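Lipoprotein (Paraburkholderia phytofirmans, PDB 5T11) probably helps guide Pel polysaccharide across the outer membrane, as a periplasmic lipoprotein that assembles into a ring of twelve subunits. Local coordinates at residues B[40-43]-B[44-48]; B[14-17]-B[18-21]. The protein carries 1 engineered substitution. All coordinates share one frame; numbering follows the deposited sequence.

Overall arrangement
Both contacts are local, and they follow one another along the chain, one at the start of strand 21-28, the other on the helix that follows it. Contact 2, residues 14-21, holds a beta turn (16-19) and runs into the start of this strand; contact 1, in residues 40-48, lies on helix 35-49, which carries the chain from strand 21-28 over to strand 55-57. Their centres are about 14 Å apart, and they meet where CD1 of Leu-47 packs on CG1 of Val-21 at 3.8 Å. The centre of contact 1 is about 7 Å from that of the chain, the centre of contact 2 about 16 Å. Contact 1 also reaches a second subunit; contact 2 is touched by no other chain of the dodecamer.

Contact 1. Residues B[40-43]-B[44-48]; sequences ESIA and ANTLR
The carbonyl O of Ile-42 takes two bonds from Thr-46, one turn further along helix 35-49, the crossover helix of a beta-alpha-beta unit with strands 21-28 and 55-57. The backbone N of Thr-46 lies 2.9 Å from Ile-42 O and close to the carbonyl plane. The hydroxyl OG1 of Thr-46 donates to the same Ile-42 O at 2.8 Å, but from above that plane, 44° out of it. OG1 can fold back on the helix because it stands beside its own backbone N (chi1 -59°). The two side chains cross at a slant, CG2 of Ile-42 4.0 Å from OG1 of Thr-46.

The other rungs are plain i to i+4 bonds: Ala-44 N to Glu-40 O, Asn-45 N to Ser-41 O, and Leu-47 N to Ala-43 O, the last almost straight at 178°.

Around this spine the helix is packed on several sides. Ala-43 and Leu-47 lie on Leu-92 of strand 90-99, Ala-44 rests on Val-55 and Ile-57, and Ile-42 and Thr-46 meet Ile-149 of helix 141-152. Two polar ends tie the helix to both strands of the unit: OE2 of Glu-40 bonds to the backbone N of Ile-26, and NH2 of Arg-48 to the carbonyl O of Val-55. Asn-45 instead faces the oligomer, where its ND2 bonds to OG1 of Thr-130 of the second subunit. Its amide carbon CG lies in the plane of the Arg-48 guanidinium, at the edge, with OD1 of Asn-45 2.8 Å from NH1 of Arg-48.

Contact 2. Residues B[14-17]-B[18-21]; sequences ALAR and GDKV
Ala-16 and Asp-19 close a type I beta turn, with Arg-17 and Gly-18 at its two corners, in the loop before strand 21-28. Two direct hydrogen bonds join them, one in each direction. The backbone N of Asp-19 donates to the carbonyl O of Ala-16 at 3.1 Å; the N-H points well at its acceptor, yet sits 61° above the carbonyl plane. In return the side chain reaches back: OD2 of Asp-19 accepts from the backbone N of Ala-16 at 2.9 Å, met from above the carboxylate plane. With CG beside its own backbone N (chi1 -73°), the carboxylate is folded over the turn.

In van der Waals contact with the carboxylate, CB of Ala-16 lies 3.8 Å from Asp-19 OD2, and CA of Leu-15 is similarly close. The nonpolar side chain of Leu-15 packs on Ile-52 and Leu-156.

Charged groups bind the turn and the residue after it: OD1 of Asp-19 forms a salt bridge with NH1 of Arg-89, so both carboxylate oxygens are used, and NZ of Lys-20 pairs with OD2 of Asp-54.

A backbone bond joins Arg-17 to Ala-53. A water also bridges the turn, 2.8 Å from the carbonyl O of Arg-17 and weakly bonded to that of Asp-19.

Contact 1. Residues B[40-43]-B[44-48]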
ATOM      1  N   GLU B  40      -6.529  35.753  -8.546  1.00 37.58           N
ATOM      2  CA  GLU B  40      -7.295  36.981  -8.335  1.00 41.13           C
ATOM      3  C   GLU B  40      -6.534  37.948  -7.434  1.00 45.96           C
ATOM      4  O   GLU B  40      -6.443  39.145  -7.727  1.00 45.92           O
ATOM      5  CB  GLU B  40      -8.658  36.667  -7.717  1.00 39.74           C
ATOM      6  CG  GLU B  40      -9.670  36.037  -8.636  1.00 44.74           C
ATOM      7  CD  GLU B  40     -10.798  35.364  -7.861  1.00 61.38           C
ATOM      8  OE1 GLU B  40     -10.758  35.414  -6.612  1.00 64.76           O
ATOM      9  OE2 GLU B  40     -11.714  34.786  -8.495  1.00 62.62           O
ATOM     10  N   SER B  41      -5.992  37.438  -6.320  1.00 36.13           N
ATOM     11  CA  SER B  41      -5.256  38.277  -5.376  1.00 42.26           C
ATOM     12  C   SER B  41      -3.996  38.845  -6.009  1.00 37.38           C
ATOM     13  O   SER B  41      -3.705  40.041  -5.879  1.00 38.76           O
ATOM     14  CB  SER B  41      -4.894  37.478  -4.120  1.00 44.42           C
ATOM     15  OG  SER B  41      -6.063  37.119  -3.419  1.00 53.68           O
ATOM     16  N   ILE B  42      -3.211  37.991  -6.669  1.00 36.13           N
ATOM     17  CA  ILE B  42      -2.010  38.482  -7.337  1.00 36.44           C
ATOM     18  C   ILE B  42      -2.393  39.500  -8.403  1.00 36.39           C
ATOM     19  O   ILE B  42      -1.767  40.562  -8.519  1.00 40.30           O
ATOM     20  CB  ILE B  42      -1.195  37.311  -7.926  1.00 35.70           C
ATOM     21  CG1 ILE B  42      -0.645  36.427  -6.814  1.00 36.34           C
ATOM     22  CG2 ILE B  42      -0.029  37.848  -8.785  1.00 36.55           C
ATOM     23  CD1 ILE B  42      -0.235  34.994  -7.293  1.00 35.96           C
ATOM     24  N   ALA B  43      -3.461  39.221  -9.160  1.00 35.83           N
ATOM     25  CA  ALA B  43      -3.837  40.118 -10.252  1.00 38.86           C
ATOM     26  C   ALA B  43      -4.295  41.466  -9.717  1.00 46.70           C
ATOM     27  O   ALA B  43      -3.935  42.514 -10.274  1.00 41.01           O
ATOM     28  CB  ALA B  43      -4.932  39.494 -11.121  1.00 36.36           C
ATOM     29  N   ALA B  44      -5.081  41.458  -8.632  1.00 42.63           N
ATOM     30  CA  ALA B  44      -5.531  42.711  -8.034  1.00 47.69           C
ATOM     31  C   ALA B  44      -4.347  43.572  -7.614  1.00 52.00           C
ATOM     32  O   ALA B  44      -4.304  44.776  -7.912  1.00 47.14           O
ATOM     33  CB  ALA B  44      -6.451  42.439  -6.841  1.00 41.37           C
ATOM     34  N   ASN B  45      -3.369  42.972  -6.922  1.00 41.36           N
ATOM     35  CA  ASN B  45      -2.206  43.745  -6.489  1.00 44.96           C
ATOM     36  C   ASN B  45      -1.384  44.230  -7.683  1.00 44.24           C
ATOM     37  O   ASN B  45      -0.850  45.344  -7.657  1.00 45.08           O
ATOM     38  CB  ASN B  45      -1.345  42.930  -5.525  1.00 43.50           C
ATOM     39  CG  ASN B  45      -1.773  43.102  -4.062  1.00 64.61           C
ATOM     40  OD1 ASN B  45      -2.870  43.596  -3.771  1.00 58.78           O
ATOM     41  ND2 ASN B  45      -0.899  42.704  -3.135  1.00 46.72           N
ATOM     42  N   THR B  46      -1.298  43.423  -8.744  1.00 41.06           N
ATOM     43  CA  THR B  46      -0.538  43.825  -9.925  1.00 41.31           C
ATOM     44  C   THR B  46      -1.154  45.057 -10.583  1.00 44.60           C
ATOM     45  O   THR B  46      -0.460  46.048 -10.848  1.00 48.92           O
ATOM     46  CB  THR B  46      -0.463  42.656 -10.919  1.00 45.48           C
ATOM     47  OG1 THR B  46       0.167  41.522 -10.299  1.00 48.73           O
ATOM     48  CG2 THR B  46       0.332  43.050 -12.167  1.00 47.24           C
ATOM     49  N   LEU B  47      -2.467  45.018 -10.834  1.00 45.44           N
ATOM     50  CA  LEU B  47      -3.173  46.189 -11.351  1.00 46.99           C
ATOM     51  C   LEU B  47      -2.936  47.414 -10.480  1.00 51.22           C
ATOM     52  O   LEU B  47      -2.803  48.534 -10.994  1.00 50.28           O
ATOM     53  CB  LEU B  47      -4.672  45.911 -11.444  1.00 47.95           C
ATOM     54  CG  LEU B  47      -5.178  44.910 -12.480  1.00 49.55           C
ATOM     55  CD1 LEU B  47      -6.700  44.784 -12.350  1.00 43.79           C
ATOM     56  CD2 LEU B  47      -4.773  45.321 -13.898  1.00 45.19           C
ATOM     57  N   ARG B  48      -2.898  47.226  -9.155  1.00 50.99           N
ATOM     58  CA  ARG B  48      -2.620  48.344  -8.256  1.00 56.20           C
ATOM     59  C   ARG B  48      -1.173  48.795  -8.369  1.00 54.15           C
ATOM     60  O   ARG B  48      -0.896  49.999  -8.383  1.00 53.02           O
ATOM     61  CB  ARG B  48      -2.921  47.964  -6.808  1.00 54.64           C
ATOM     62  CG  ARG B  48      -4.377  47.970  -6.445  1.00 54.35           C
ATOM     63  CD  ARG B  48      -4.522  47.773  -4.942  1.00 65.14           C
ATOM     64  NE  ARG B  48      -5.851  47.299  -4.598  1.00 65.49           N
ATOM     65  CZ  ARG B  48      -6.132  46.056  -4.240  1.00 58.74           C
ATOM     66  NH1 ARG B  48      -5.161  45.157  -4.153  1.00 62.65           N
ATOM     67  NH2 ARG B  48      -7.386  45.728  -3.948  1.00 58.95           N
TER

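Contact 2. Residues B[14-17]-B[18-21]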
ATOM      1  N   ALA B  14      -6.146  52.600 -23.129  1.00 75.69           N
ATOM      2  CA  ALA B  14      -5.232  53.096 -22.115  1.00 65.60           C
ATOM      3  C   ALA B  14      -6.013  53.271 -20.823  1.00 63.71           C
ATOM      4  O   ALA B  14      -6.997  54.016 -20.783  1.00 65.49           O
ATOM      5  CB  ALA B  14      -4.595  54.412 -22.560  1.00 70.08           C
ATOM      6  N   LEU B  15      -5.611  52.563 -19.778  1.00 60.41           N
ATOM      7  CA  LEU B  15      -6.271  52.744 -18.497  1.00 71.78           C
ATOM      8  C   LEU B  15      -5.778  54.021 -17.832  1.00 75.33           C
ATOM      9  O   LEU B  15      -4.640  54.460 -18.038  1.00 69.14           O
ATOM     10  CB  LEU B  15      -6.033  51.550 -17.576  1.00 55.33           C
ATOM     11  CG  LEU B  15      -6.980  50.354 -17.713  1.00 62.66           C
ATOM     12  CD1 LEU B  15      -6.976  49.785 -19.110  1.00 58.71           C
ATOM     13  CD2 LEU B  15      -6.601  49.261 -16.721  1.00 59.48           C
ATOM     14  N   ALA B  16      -6.656  54.626 -17.041  1.00 77.56           N
ATOM     15  CA  ALA B  16      -6.314  55.780 -16.229  1.00 73.48           C
ATOM     16  C   ALA B  16      -6.316  55.390 -14.755  1.00 63.59           C
ATOM     17  O   ALA B  16      -6.940  54.404 -14.352  1.00 58.65           O
ATOM     18  CB  ALA B  16      -7.289  56.937 -16.477  1.00 66.38           C
ATOM     19  N   ARG B  17      -5.604  56.194 -13.956  1.00 64.79           N
ATOM     20  CA  ARG B  17      -5.540  55.988 -12.510  1.00 69.87           C
ATOM     21  C   ARG B  17      -6.926  55.822 -11.894  1.00 71.98           C
ATOM     22  O   ARG B  17      -7.137  54.939 -11.055  1.00 71.37           O
ATOM     23  CB  ARG B  17      -4.810  57.161 -11.848  1.00 74.80           C
ATOM     24  CG  ARG B  17      -3.293  57.062 -11.873  1.00 80.27           C
ATOM     25  CD  ARG B  17      -2.648  58.354 -11.416  1.00 89.38           C
ATOM     26  NE  ARG B  17      -2.696  59.374 -12.459  1.00 99.55           N
ATOM     27  CZ  ARG B  17      -2.460  60.671 -12.267  1.00103.09           C
ATOM     28  NH1 ARG B  17      -2.163  61.130 -11.057  1.00105.88           N
ATOM     29  NH2 ARG B  17      -2.528  61.513 -13.290  1.00102.24           N
ATOM     30  N   GLY B  18      -7.883  56.651 -12.307  1.00 62.49           N
ATOM     31  CA  GLY B  18      -9.200  56.681 -11.707  1.00 62.75           C
ATOM     32  C   GLY B  18     -10.222  55.714 -12.264  1.00 66.81           C
ATOM     33  O   GLY B  18     -11.389  55.774 -11.856  1.00 67.28           O
ATOM     34  N   ASP B  19      -9.834  54.832 -13.187  1.00 59.96           N
ATOM     35  CA  ASP B  19     -10.740  53.813 -13.707  1.00 58.88           C
ATOM     36  C   ASP B  19     -10.916  52.725 -12.656  1.00 56.47           C
ATOM     37  O   ASP B  19      -9.947  52.048 -12.300  1.00 57.21           O
ATOM     38  CB  ASP B  19     -10.194  53.204 -14.997  1.00 68.02           C
ATOM     39  CG  ASP B  19     -10.301  54.137 -16.189  1.00 74.40           C
ATOM     40  OD1 ASP B  19     -11.180  55.025 -16.187  1.00 72.83           O
ATOM     41  OD2 ASP B  19      -9.505  53.962 -17.143  1.00 77.93           O
ATOM     42  N   LYS B  20     -12.144  52.545 -12.167  1.00 57.21           N
ATOM     43  CA  LYS B  20     -12.421  51.518 -11.167  1.00 59.15           C
ATOM     44  C   LYS B  20     -12.525  50.159 -11.851  1.00 53.58           C
ATOM     45  O   LYS B  20     -13.312  49.985 -12.785  1.00 58.66           O
ATOM     46  CB  LYS B  20     -13.697  51.847 -10.398  1.00 58.93           C
ATOM     47  CG  LYS B  20     -13.698  53.269  -9.855  1.00 78.94           C
ATOM     48  CD  LYS B  20     -14.716  53.494  -8.749  1.00 88.28           C
ATOM     49  CE  LYS B  20     -14.443  54.824  -8.053  1.00 95.54           C
ATOM     50  NZ  LYS B  20     -12.992  54.984  -7.713  1.00 93.94           N
ATOM     51  N   VAL B  21     -11.729  49.204 -11.389  1.00 51.04           N
ATOM     52  CA  VAL B  21     -11.678  47.857 -11.949  1.00 57.03           C
ATOM     53  C   VAL B  21     -12.085  46.866 -10.868  1.00 54.66           C
ATOM     54  O   VAL B  21     -11.535  46.886  -9.761  1.00 53.35           O
ATOM     55  CB  VAL B  21     -10.275  47.518 -12.479  1.00 53.50           C
ATOM     56  CG1 VAL B  21     -10.221  46.075 -12.992  1.00 50.21           C
ATOM     57  CG2 VAL B  21      -9.858  48.512 -13.545  1.00 54.91           C
TER
HETATM   58  O   HOH W   1      -9.233  53.352 -10.172  1.00 48.49           O